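Local coordinates for conserved exported protein (Bacteroides fragilis, PDB 3CLW), which is of unknown function but probably hydrolyses O-glycosidic bonds as a glycoside hydrolase, at residues R69-A74 against N90-F95; A82-N87 against S141-D146; L96-K101 against A132-T137; D159-L164 against E212-A217. One frame throughout, in Å; residues are numbered along the deposited sequence.

Contact 1 of 4, residues R69-A74 against N90-F95; sequences RVNIGA and NRTECF
T92 OG1 is gripped by two partners: it accepts the backbone N-H of A74, with A74 N 2.8 Å from T92 OG1 and an N-H...O angle of 157°, and it is also hydrogen-bonded to the carboxylate of E198, outside the two segments. With chi1 67°, OG1 sits between the backbone N and the carbonyl carbon of its own residue, while CG2 turns to N71 and rests 3.6 Å from N71 OD1. Next to the threonine the backbones come very close: G73, which has no side chain, brings its CA to 3.0 Å from E93 O in a CA-H...O contact and to 3.4 Å from T92 CB. C94 CB lies 3.8 Å from A74 C. A water bridges the segments, donating to G73 O and accepting from F95 N, with 2.8 Å between the water O and F95 N. Beyond it I72 CD1 meets the edge of the F95 ring at CE2, 4.0 Å away, the two side chains crossing at about a right angle. Q107 binds N71 O, G73 N and the carboxylate of E93, tying both segments from outside. At the end of a barrel strand A74 N, G73 N and G73 O thus find partners in a hydroxyl, the Q107 side chain and a water, and the close approach of the backbones is made at a glycine.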
# COMPACT_ATOMS: atom_id res chain seq x y z
N ARG A 69 -7.47 -1.14 1.88
CA ARG A 69 -7.60 0.22 2.41
C ARG A 69 -8.90 0.88 1.91
O ARG A 69 -9.11 1.04 0.70
CB ARG A 69 -6.38 1.08 2.06
CG ARG A 69 -5.03 0.58 2.61
CD ARG A 69 -3.84 1.39 2.06
NE ARG A 69 -4.00 2.83 2.30
CZ ARG A 69 -3.46 3.49 3.33
NH1 ARG A 69 -2.69 2.89 4.24
NH2 ARG A 69 -3.70 4.79 3.44
N VAL A 70 -9.77 1.23 2.86
CA VAL A 70 -11.06 1.84 2.58
C VAL A 70 -11.05 3.37 2.83
O VAL A 70 -10.73 3.84 3.94
CB VAL A 70 -12.17 1.13 3.40
CG1 VAL A 70 -13.55 1.82 3.23
CG2 VAL A 70 -12.23 -0.32 3.01
N ASN A 71 -11.38 4.14 1.79
CA ASN A 71 -11.48 5.59 1.88
C ASN A 71 -12.81 6.01 2.49
O ASN A 71 -13.86 6.00 1.83
CB ASN A 71 -11.33 6.23 0.47
CG ASN A 71 -11.25 7.77 0.52
OD1 ASN A 71 -11.62 8.44 -0.44
ND2 ASN A 71 -10.80 8.32 1.62
N ILE A 72 -12.75 6.38 3.77
CA ILE A 72 -13.89 6.94 4.46
C ILE A 72 -14.09 8.35 3.91
O ILE A 72 -13.19 9.21 3.99
CB ILE A 72 -13.68 6.91 5.99
CG1 ILE A 72 -13.51 5.46 6.48
CG2 ILE A 72 -14.82 7.61 6.69
CD1 ILE A 72 -14.68 4.51 6.16
N GLY A 73 -15.25 8.56 3.30
CA GLY A 73 -15.56 9.83 2.65
C GLY A 73 -15.77 11.03 3.57
O GLY A 73 -16.15 10.90 4.73
N ALA A 74 -15.57 12.21 3.00
CA ALA A 74 -15.55 13.47 3.72
C ALA A 74 -16.70 14.31 3.21
O ALA A 74 -16.90 15.44 3.66
CB ALA A 74 -14.20 14.17 3.50
N ASN A 90 -13.94 11.47 -8.13
CA ASN A 90 -13.11 11.62 -6.94
C ASN A 90 -13.83 12.20 -5.74
O ASN A 90 -13.22 12.39 -4.68
CB ASN A 90 -11.88 12.44 -7.26
CG ASN A 90 -10.97 11.76 -8.26
OD1 ASN A 90 -11.22 10.65 -8.68
ND2 ASN A 90 -9.92 12.44 -8.64
N ARG A 91 -15.13 12.48 -5.90
CA ARG A 91 -16.00 12.93 -4.82
C ARG A 91 -16.40 11.73 -3.97
O ARG A 91 -16.49 10.60 -4.47
CB ARG A 91 -17.27 13.58 -5.39
CG ARG A 91 -17.05 15.03 -5.81
CD ARG A 91 -18.21 15.56 -6.65
NE ARG A 91 -17.81 16.77 -7.34
CZ ARG A 91 -18.22 17.13 -8.56
NH1 ARG A 91 -19.06 16.36 -9.28
NH2 ARG A 91 -17.78 18.25 -9.06
N THR A 92 -16.62 11.98 -2.68
CA THR A 92 -17.01 10.93 -1.73
C THR A 92 -18.25 11.34 -0.97
O THR A 92 -18.43 12.53 -0.68
CB THR A 92 -15.87 10.62 -0.67
OG1 THR A 92 -15.69 11.76 0.21
CG2 THR A 92 -14.55 10.34 -1.34
N GLU A 93 -19.10 10.38 -0.64
CA GLU A 93 -20.13 10.63 0.33
C GLU A 93 -19.56 10.72 1.76
O GLU A 93 -18.38 10.47 1.98
CB GLU A 93 -21.20 9.53 0.27
CG GLU A 93 -21.88 9.44 -1.09
CD GLU A 93 -22.84 8.30 -1.15
OE1 GLU A 93 -22.39 7.14 -1.23
OE2 GLU A 93 -24.05 8.57 -1.07
N CYS A 94 -20.39 11.12 2.72
CA CYS A 94 -19.97 11.10 4.11
C CYS A 94 -21.08 10.44 4.92
O CYS A 94 -22.26 10.83 4.80
CB CYS A 94 -19.67 12.53 4.65
SG CYS A 94 -18.89 12.56 6.28
N PHE A 95 -20.71 9.47 5.76
CA PHE A 95 -21.70 8.87 6.68
C PHE A 95 -22.37 9.90 7.61
O PHE A 95 -23.54 9.74 7.96
CB PHE A 95 -21.09 7.75 7.54
CG PHE A 95 -20.52 6.59 6.75
CD1 PHE A 95 -21.26 5.97 5.76
CD2 PHE A 95 -19.22 6.12 7.01
CE1 PHE A 95 -20.73 4.86 5.05
CE2 PHE A 95 -18.68 5.03 6.30
CZ PHE A 95 -19.43 4.41 5.32
O HOH W 1 -18.01 8.72 5.45

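Contact 2 of 4, residues A82-N87 against S141-D146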
# COMPACT_ATOMS: atom_id res chain seq x y z
N ALA A 82 -20.51 23.54 -3.62
CA ALA A 82 -19.54 24.44 -3.02
C ALA A 82 -18.29 24.49 -3.90
O ALA A 82 -18.31 23.91 -4.99
CB ALA A 82 -19.17 23.96 -1.59
N LYS A 83 -17.22 25.13 -3.43
CA LYS A 83 -15.92 25.06 -4.13
C LYS A 83 -15.24 23.75 -3.74
O LYS A 83 -14.38 23.71 -2.86
CB LYS A 83 -15.01 26.26 -3.81
CG LYS A 83 -15.72 27.61 -3.93
CD LYS A 83 -14.78 28.84 -3.97
CE LYS A 83 -15.63 30.07 -4.45
NZ LYS A 83 -14.90 31.41 -4.38
N GLU A 84 -15.67 22.67 -4.39
CA GLU A 84 -15.33 21.31 -3.97
C GLU A 84 -14.50 20.56 -5.01
O GLU A 84 -14.08 21.14 -6.01
CB GLU A 84 -16.61 20.53 -3.66
CG GLU A 84 -17.06 20.62 -2.20
CD GLU A 84 -16.17 19.79 -1.24
OE1 GLU A 84 -15.15 19.21 -1.68
OE2 GLU A 84 -16.47 19.73 -0.03
N VAL A 85 -14.26 19.27 -4.77
CA VAL A 85 -13.66 18.38 -5.76
C VAL A 85 -14.35 18.60 -7.11
O VAL A 85 -15.60 18.63 -7.19
CB VAL A 85 -13.79 16.89 -5.32
CG1 VAL A 85 -13.20 15.92 -6.36
CG2 VAL A 85 -13.11 16.69 -3.95
N ASP A 86 -13.55 18.78 -8.15
CA ASP A 86 -14.04 19.30 -9.44
C ASP A 86 -14.51 18.24 -10.45
O ASP A 86 -14.78 18.56 -11.61
CB ASP A 86 -13.02 20.27 -10.07
CG ASP A 86 -11.71 19.60 -10.45
OD1 ASP A 86 -11.63 18.36 -10.61
OD2 ASP A 86 -10.71 20.33 -10.62
N ASN A 87 -14.62 16.98 -10.02
CA ASN A 87 -14.99 15.91 -10.92
C ASN A 87 -15.76 14.84 -10.16
O ASN A 87 -15.69 14.74 -8.91
CB ASN A 87 -13.73 15.32 -11.57
CG ASN A 87 -12.86 14.63 -10.57
OD1 ASN A 87 -13.10 13.47 -10.24
ND2 ASN A 87 -11.83 15.33 -10.06
N SER A 141 -15.17 22.93 3.11
CA SER A 141 -15.01 22.12 1.94
C SER A 141 -13.86 21.12 2.18
O SER A 141 -12.99 21.34 3.01
CB SER A 141 -14.73 23.00 0.73
OG SER A 141 -14.30 22.24 -0.36
N THR A 142 -13.90 20.00 1.46
CA THR A 142 -12.79 19.05 1.50
C THR A 142 -11.60 19.60 0.70
O THR A 142 -10.47 19.11 0.81
CB THR A 142 -13.22 17.70 0.93
OG1 THR A 142 -13.45 17.84 -0.47
CG2 THR A 142 -14.51 17.20 1.58
N VAL A 143 -11.86 20.63 -0.12
CA VAL A 143 -10.76 21.39 -0.72
C VAL A 143 -10.39 22.58 0.19
O VAL A 143 -11.17 23.53 0.37
CB VAL A 143 -11.05 21.80 -2.19
CG1 VAL A 143 -9.80 22.43 -2.83
CG2 VAL A 143 -11.53 20.56 -3.02
N SER A 144 -9.21 22.47 0.79
CA SER A 144 -8.68 23.46 1.72
C SER A 144 -8.33 24.73 0.94
O SER A 144 -8.24 24.70 -0.28
CB SER A 144 -7.46 22.91 2.42
OG SER A 144 -6.53 22.52 1.45
N THR A 145 -8.13 25.84 1.64
CA THR A 145 -7.83 27.10 0.97
C THR A 145 -6.57 27.80 1.49
O THR A 145 -6.39 29.00 1.27
CB THR A 145 -9.04 28.07 0.97
OG1 THR A 145 -9.50 28.26 2.31
CG2 THR A 145 -10.18 27.52 0.16
N ASP A 146 -5.72 27.06 2.20
CA ASP A 146 -4.43 27.54 2.68
C ASP A 146 -3.49 26.40 3.07
O ASP A 146 -3.89 25.24 3.15
CB ASP A 146 -4.60 28.52 3.87
CG ASP A 146 -5.18 27.86 5.11
OD1 ASP A 146 -4.51 27.00 5.74
OD2 ASP A 146 -6.31 28.22 5.48
O HOH W 2 -12.60 25.30 -1.12
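E84 reaches into an ST turn that opens segment 141-146, and its carboxylate takes two bonds from T142, one to each oxygen. E84 OE1 accepts from the hydroxyl, 2.5 Å from T142 OG1, a length shorter than expected and so of doubtful accuracy. E84 OE2 receives the backbone N-H of T142 at 3.0 Å between OE2 and T142 N, nearly straight at 168° but from above the carboxylate plane. The glutamate chain is bent at chi2 (-73°), and the side chains of E84 and T142 cross at about a right angle. The next shell fixes these groups. E84 OE1 also accepts from the N-H of V85 through its anti lone pair, and N79 holds OE2. The hydroxyl and N-H of T142, V85 N and N79 ND2 are thus all bonded to this one buried carboxylate. On the other segment S141 OG closes the ST turn by accepting from V143 N, and it donates to K83 O, 2.9 Å from S141 OG, approaching from above the carbonyl plane. K83 is the centre of an inverse gamma turn. V143 CG2 fills in beside this polar cluster, 3.5 Å from V85 N and close to E84 C. Both segments belong to the long loops that follow strands 68-71 and 125-128 of the TIM-barrel-type domain, so the contact joins two barrel loops. A water donates to both K83 O and V143 O, its oxygen 2.7 Å from V143 O.

Contact 3 of 4, residues L96-K101 against A132-T137; sequences LSPDGK and APYFMT
A type I beta turn, S97 to G100, lies against a short 3-10 segment, 134-136, joining two loops of the TIM-barrel-type domain. P98 packs over one face of the F135 ring: its CA stands 3.9 Å from the ring centroid and only 9° off the normal, a CH-pi contact, while P98 CG comes within 3.5 Å of F135 CD1. CG also leans on the hydroxyl end of Y134, 3.5 Å from Y134 OH. The opposite ring face is backed by P133 CB. With chi1 46°, F135 CG is placed between its own backbone N and carbonyl carbon, and from there the phenyl group extends between the two prolines. At the ring edge sits L96, whose O lies 3.3 Å from F135 CE1 and whose CG touches CZ at 3.6 Å. L96 CD2 reaches on to M136 CE. The turn is braced internally by D99 OD1, which accepts from the N-H of K101 in an Asx turn. Y134 O takes both the N-H and the hydroxyl of T137. Beneath this partly exposed patch runs helix 157-173: L96 rests on F163, and P133 and M136 rest on F160.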
# COMPACT_ATOMS: atom_id res chain seq x y z
N LEU A 96 -21.63 10.94 7.99
CA LEU A 96 -22.14 11.93 8.92
C LEU A 96 -22.56 13.19 8.17
O LEU A 96 -21.90 13.61 7.24
CB LEU A 96 -21.08 12.28 9.99
CG LEU A 96 -21.30 13.42 11.00
CD1 LEU A 96 -22.45 13.10 11.93
CD2 LEU A 96 -20.01 13.62 11.83
N SER A 97 -23.66 13.77 8.61
CA SER A 97 -24.16 14.99 8.03
C SER A 97 -24.07 16.17 9.02
O SER A 97 -23.89 16.00 10.23
CB SER A 97 -25.60 14.77 7.51
OG SER A 97 -26.45 14.45 8.58
N PRO A 98 -24.17 17.41 8.49
CA PRO A 98 -23.97 18.57 9.37
C PRO A 98 -24.93 18.64 10.57
O PRO A 98 -24.59 19.23 11.58
CB PRO A 98 -24.18 19.76 8.43
CG PRO A 98 -23.91 19.21 7.05
CD PRO A 98 -24.45 17.81 7.10
N ASP A 99 -26.11 18.04 10.49
CA ASP A 99 -26.96 17.89 11.67
C ASP A 99 -26.53 16.82 12.68
O ASP A 99 -27.22 16.61 13.69
CB ASP A 99 -28.43 17.66 11.26
CG ASP A 99 -28.65 16.35 10.48
OD1 ASP A 99 -27.76 15.47 10.39
OD2 ASP A 99 -29.76 16.19 9.94
N GLY A 100 -25.41 16.14 12.44
CA GLY A 100 -24.92 15.13 13.37
C GLY A 100 -25.59 13.76 13.28
O GLY A 100 -25.34 12.91 14.10
N LYS A 101 -26.41 13.53 12.26
CA LYS A 101 -26.98 12.21 12.00
C LYS A 101 -26.11 11.33 11.10
O LYS A 101 -25.36 11.81 10.25
CB LYS A 101 -28.39 12.31 11.39
CG LYS A 101 -29.40 13.04 12.24
CD LYS A 101 -29.47 12.48 13.65
CE LYS A 101 -30.69 13.05 14.39
NZ LYS A 101 -30.53 12.92 15.88
N ALA A 132 -11.29 15.71 6.69
CA ALA A 132 -12.35 15.66 7.68
C ALA A 132 -13.62 16.05 6.96
O ALA A 132 -13.55 16.67 5.91
CB ALA A 132 -12.04 16.63 8.85
N PRO A 133 -14.78 15.66 7.50
CA PRO A 133 -16.06 16.00 6.85
C PRO A 133 -16.14 17.49 6.51
O PRO A 133 -15.66 18.30 7.29
CB PRO A 133 -17.12 15.58 7.89
CG PRO A 133 -16.46 14.46 8.62
CD PRO A 133 -14.98 14.83 8.71
N TYR A 134 -16.69 17.82 5.33
CA TYR A 134 -16.64 19.21 4.88
C TYR A 134 -17.06 20.25 5.94
O TYR A 134 -16.45 21.30 6.06
CB TYR A 134 -17.40 19.42 3.56
CG TYR A 134 -18.86 19.14 3.63
CD1 TYR A 134 -19.36 17.82 3.52
CD2 TYR A 134 -19.77 20.17 3.77
CE1 TYR A 134 -20.70 17.55 3.56
CE2 TYR A 134 -21.14 19.90 3.84
CZ TYR A 134 -21.59 18.60 3.73
OH TYR A 134 -22.97 18.33 3.76
N PHE A 135 -18.09 19.93 6.70
CA PHE A 135 -18.68 20.83 7.67
C PHE A 135 -17.84 21.05 8.94
O PHE A 135 -18.21 21.87 9.78
CB PHE A 135 -20.11 20.37 8.03
CG PHE A 135 -20.23 18.89 8.31
CD1 PHE A 135 -20.59 17.99 7.30
CD2 PHE A 135 -19.98 18.38 9.60
CE1 PHE A 135 -20.70 16.65 7.55
CE2 PHE A 135 -20.09 17.02 9.86
CZ PHE A 135 -20.44 16.16 8.82
N MET A 136 -16.74 20.31 9.09
CA MET A 136 -15.84 20.42 10.23
C MET A 136 -14.62 21.24 9.83
O MET A 136 -13.77 21.52 10.65
CB MET A 136 -15.28 19.03 10.64
CG MET A 136 -16.26 18.11 11.37
SD MET A 136 -15.45 16.74 12.27
CE MET A 136 -16.93 15.87 12.51
N THR A 137 -14.50 21.54 8.54
CA THR A 137 -13.24 22.10 8.04
C THR A 137 -13.23 23.62 8.18
O THR A 137 -14.26 24.21 8.48
CB THR A 137 -13.02 21.72 6.58
OG1 THR A 137 -14.07 22.29 5.79
CG2 THR A 137 -13.00 20.20 6.40

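Contact 4 of 4, residues D159-L164 against E212-A217; sequences DFARFL and EELDKA
L214 holds CG anti to its carbonyl carbon (chi1 -86°), which puts CG beside A161, 3.9 Å from A161 CB, and chi2 of 161° sets the branches beyond it. Of these, L214 CD2 lies 3.8 Å from A161 O. L164 CB meets the same methyl, 4.1 Å from L214 CD2, the two leucines crossing obliquely. A161 is the small residue at the centre. Its CB points at the neighbouring helix and settles against the backbone there, 3.5 Å from L214 N and 3.6 Å from E213 C. E213 CB lies 3.8 Å from A161 CB. One turn further along, A217 CB comes within 4.0 Å of A161 O. The alanines allow the axes of the two short segments to approach to 8.4 Å, at a crossing angle of -48°. The contact is apolar; R162, exposed beside the interface, turns back to its own helix, where D158 and D159 pair with its guanidinium. Plain helix-helix packing thus joins helices 157-173 and 204-221, neighbours on the outside of the TIM-barrel-type domain. L214 also rests on I227 of strand 226-232, and V165 extends the same interface, touching both L214 and A217.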
# COMPACT_ATOMS: atom_id res chain seq x y z
N ASP A 159 -14.25 15.69 17.65
CA ASP A 159 -15.38 15.37 16.77
C ASP A 159 -14.94 14.46 15.61
O ASP A 159 -15.60 13.45 15.31
CB ASP A 159 -16.02 16.64 16.20
CG ASP A 159 -16.46 17.60 17.28
OD1 ASP A 159 -17.66 17.71 17.54
OD2 ASP A 159 -15.60 18.24 17.90
N PHE A 160 -13.85 14.82 14.96
CA PHE A 160 -13.33 14.05 13.85
C PHE A 160 -12.89 12.65 14.32
O PHE A 160 -13.30 11.64 13.73
CB PHE A 160 -12.23 14.82 13.11
CG PHE A 160 -11.69 14.12 11.89
CD1 PHE A 160 -12.52 13.34 11.08
CD2 PHE A 160 -10.35 14.29 11.54
CE1 PHE A 160 -12.02 12.70 9.95
CE2 PHE A 160 -9.83 13.67 10.39
CZ PHE A 160 -10.69 12.86 9.58
N ALA A 161 -12.09 12.60 15.37
CA ALA A 161 -11.68 11.30 15.96
C ALA A 161 -12.90 10.45 16.30
O ALA A 161 -12.90 9.23 16.05
CB ALA A 161 -10.78 11.49 17.18
N ARG A 162 -13.94 11.07 16.87
CA ARG A 162 -15.13 10.34 17.21
C ARG A 162 -15.88 9.78 15.97
O ARG A 162 -16.41 8.68 16.00
CB ARG A 162 -16.06 11.16 18.08
CG ARG A 162 -15.60 11.24 19.56
CD ARG A 162 -16.76 11.69 20.44
NE ARG A 162 -17.23 13.02 20.07
CZ ARG A 162 -16.79 14.17 20.62
NH1 ARG A 162 -15.85 14.17 21.57
NH2 ARG A 162 -17.30 15.33 20.20
N PHE A 163 -15.90 10.57 14.89
CA PHE A 163 -16.47 10.20 13.62
C PHE A 163 -15.75 8.96 13.04
O PHE A 163 -16.41 8.00 12.69
CB PHE A 163 -16.40 11.36 12.62
CG PHE A 163 -16.58 10.93 11.18
CD1 PHE A 163 -17.84 10.54 10.71
CD2 PHE A 163 -15.50 10.90 10.30
CE1 PHE A 163 -18.03 10.13 9.38
CE2 PHE A 163 -15.67 10.51 8.94
CZ PHE A 163 -16.96 10.11 8.50
N LEU A 164 -14.42 9.02 12.98
CA LEU A 164 -13.59 7.90 12.53
C LEU A 164 -13.74 6.63 13.37
O LEU A 164 -13.82 5.54 12.83
CB LEU A 164 -12.12 8.29 12.49
CG LEU A 164 -11.70 9.37 11.49
CD1 LEU A 164 -10.26 9.76 11.73
CD2 LEU A 164 -11.86 8.80 10.08
N GLU A 212 -3.73 11.87 19.64
CA GLU A 212 -4.18 12.01 21.00
C GLU A 212 -5.70 11.81 21.08
O GLU A 212 -6.18 11.03 21.91
CB GLU A 212 -3.76 13.39 21.53
CG GLU A 212 -4.28 13.79 22.89
CD GLU A 212 -3.62 15.12 23.36
OE1 GLU A 212 -3.69 16.17 22.63
OE2 GLU A 212 -3.00 15.10 24.44
N GLU A 213 -6.44 12.50 20.22
CA GLU A 213 -7.90 12.38 20.24
C GLU A 213 -8.41 11.00 19.80
O GLU A 213 -9.37 10.45 20.39
CB GLU A 213 -8.54 13.51 19.42
CG GLU A 213 -8.27 14.91 19.95
CD GLU A 213 -8.72 15.14 21.40
OE1 GLU A 213 -9.70 14.52 21.88
OE2 GLU A 213 -8.08 15.97 22.08
N LEU A 214 -7.79 10.43 18.76
CA LEU A 214 -8.16 9.06 18.33
C LEU A 214 -7.88 8.07 19.44
O LEU A 214 -8.70 7.22 19.73
CB LEU A 214 -7.39 8.66 17.07
CG LEU A 214 -8.07 9.10 15.77
CD1 LEU A 214 -7.03 9.08 14.67
CD2 LEU A 214 -9.27 8.16 15.46
N ASP A 215 -6.72 8.19 20.08
CA ASP A 215 -6.37 7.34 21.21
C ASP A 215 -7.47 7.34 22.26
O ASP A 215 -7.92 6.29 22.67
CB ASP A 215 -5.04 7.79 21.81
CG ASP A 215 -4.60 6.91 22.96
OD1 ASP A 215 -4.14 5.77 22.72
OD2 ASP A 215 -4.71 7.38 24.12
N LYS A 216 -7.92 8.51 22.67
CA LYS A 216 -8.97 8.66 23.65
C LYS A 216 -10.31 8.06 23.17
O LYS A 216 -10.99 7.34 23.90
CB LYS A 216 -9.12 10.15 23.96
CG LYS A 216 -10.20 10.52 24.97
CD LYS A 216 -10.25 12.05 25.04
CE LYS A 216 -11.15 12.59 26.15
NZ LYS A 216 -10.61 13.93 26.66
N ALA A 217 -10.68 8.38 21.94
CA ALA A 217 -11.92 7.87 21.33
C ALA A 217 -11.93 6.33 21.21
O ALA A 217 -12.95 5.68 21.47
CB ALA A 217 -12.13 8.57 19.97

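In the fold
From the N terminus, strand 68-71 runs into the loop that contact 1 folds back on itself, joining 69-74 to 90-95. Contact 2 opens inside that loop, at 82-87, and closes only at 141-146, so the two cross. Contact 3, 96-101 with 132-137, is nested within the loop closed by contact 2 and follows contact 1 in series. Contacts 2 and 3 both tie the loop after strand 68-71 to the loop after strand 125-128. Contact 4 comes last, pairing helix 157-173 with helix 204-221. F160 and F163 of that first helix touch contact 3, and F163 also touches contact 1; contacts 2 and 4 stay about 10 Å apart at their nearest atoms.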